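PDB 4Y2F: sensor protein KdpD from Escherichia coli, which is a membrane-bound sensor histidine kinase that probably autophosphorylates and passes the phosphoryl group to its response regulator in the control of potassium uptake. Local coordinates for residues Leu73-Gly76 with Ala77-Thr81. Numbering follows the deposited sequence.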
loop_
_atom_site.group_PDB
_atom_site.type_symbol
_atom_site.label_atom_id
_atom_site.label_comp_id
_atom_site.label_asym_id
_atom_site.label_seq_id
_atom_site.Cartn_x
_atom_site.Cartn_y
_atom_site.Cartn_z
ATOM N N LEU A 73 -1.395 -9.286 16.024
ATOM C CA LEU A 73 -2.528 -10.146 15.737
ATOM C C LEU A 73 -3.814 -9.374 15.992
ATOM O O LEU A 73 -3.889 -8.583 16.940
ATOM C CB LEU A 73 -2.519 -11.387 16.646
ATOM C CG LEU A 73 -1.478 -12.456 16.300
ATOM C CD1 LEU A 73 -1.423 -13.514 17.397
ATOM C CD2 LEU A 73 -1.792 -13.102 14.952
ATOM N N PRO A 74 -4.838 -9.581 15.172
ATOM C CA PRO A 74 -6.120 -8.918 15.414
ATOM C C PRO A 74 -6.840 -9.518 16.619
ATOM O O PRO A 74 -6.579 -10.653 17.040
ATOM C CB PRO A 74 -6.897 -9.203 14.128
ATOM C CG PRO A 74 -6.382 -10.512 13.689
ATOM C CD PRO A 74 -4.892 -10.471 14.005
ATOM N N ALA A 75 -7.741 -8.715 17.183
ATOM C CA ALA A 75 -8.625 -9.138 18.258
ATOM C C ALA A 75 -9.991 -8.502 17.999
ATOM O O ALA A 75 -10.175 -7.689 17.079
ATOM C CB ALA A 75 -8.027 -8.776 19.621
ATOM N N GLY A 76 -10.956 -8.853 18.810
ATOM C CA GLY A 76 -12.279 -8.346 18.600
ATOM C C GLY A 76 -13.030 -9.210 17.611
ATOM O O GLY A 76 -12.718 -10.382 17.376
ATOM N N ALA A 77 -14.051 -8.603 17.032
ATOM C CA ALA A 77 -14.942 -9.331 16.134
ATOM C C ALA A 77 -14.175 -9.977 14.985
ATOM O O ALA A 77 -13.281 -9.373 14.389
ATOM C CB ALA A 77 -16.001 -8.374 15.576
ATOM N N GLY A 78 -14.551 -11.219 14.672
ATOM C CA GLY A 78 -13.878 -11.960 13.631
ATOM C C GLY A 78 -12.679 -12.753 14.097
ATOM O O GLY A 78 -12.037 -13.417 13.271
ATOM N N THR A 79 -12.366 -12.716 15.395
ATOM C CA THR A 79 -11.250 -13.458 15.978
ATOM C C THR A 79 -11.740 -14.281 17.161
ATOM O O THR A 79 -12.871 -14.128 17.638
ATOM C CB THR A 79 -10.115 -12.543 16.464
ATOM O OG1 THR A 79 -10.438 -11.977 17.745
ATOM C CG2 THR A 79 -9.845 -11.407 15.463
ATOM N N ASP A 80 -10.856 -15.126 17.678
ATOM C CA ASP A 80 -11.166 -15.934 18.852
ATOM C C ASP A 80 -10.834 -15.222 20.164
ATOM O O ASP A 80 -11.013 -15.818 21.230
ATOM C CB ASP A 80 -10.467 -17.280 18.764
ATOM C CG ASP A 80 -11.048 -18.163 17.667
ATOM O OD1 ASP A 80 -12.259 -18.049 17.392
ATOM O OD2 ASP A 80 -10.297 -18.982 17.095
ATOM N N THR A 81 -10.385 -13.966 20.118
ATOM C CA THR A 81 -10.090 -13.149 21.296
ATOM C C THR A 81 -11.128 -12.025 21.333
ATOM O O THR A 81 -11.168 -11.183 20.431
ATOM C CB THR A 81 -8.696 -12.527 21.147
ATOM O OG1 THR A 81 -7.732 -13.546 20.862
ATOM C CG2 THR A 81 -8.281 -11.814 22.431
HETATM O O HOH W 1 -6.830 -12.895 18.202
HETATM O O HOH W 2 -10.733 -8.265 14.387
#
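A type II beta turn from Gly-76 to Thr-79 begins at Gly-76 in the short edge strand 75-76 of the GAF-domain sheet and reverses the chain, showing how one threonine hydroxyl can tie a turn together. The carbonyl oxygen of Gly-76 is gripped twice by Thr-79: its backbone N closes the turn, and OG1 donates to Gly-76 O at 2.8 Å, in the carbonyl plane and on a lone pair. With chi1 at 80°, Thr-79 OG1 sits between its own N and carbonyl carbon, from where it also accepts from Thr-81 N at 3.1 Å in an ST turn. Gly-76 N donates a hydrogen bond to Thr-81 O at 2.8 Å, while the CB atoms of Ala-75 and Thr-81 meet at 4.1 Å. Thr-79 CG2 lies against the ring of Pro-74, 3.9 Å from its CB. One water joins Pro-74 O to Thr-81 OG1; another joins the carbonyls of Ala-75 and Ala-77. On the flanks of the turn, Trp-67 of helix 62-71 packs on Ala-75 and Thr-81. A valine in place of Thr-79 would probably leave Thr-81 N without its acceptor and Gly-76 O with one grip fewer. Donating and accepting at once, the hydroxyl couples the beta turn to the ST turn that starts at its last residue.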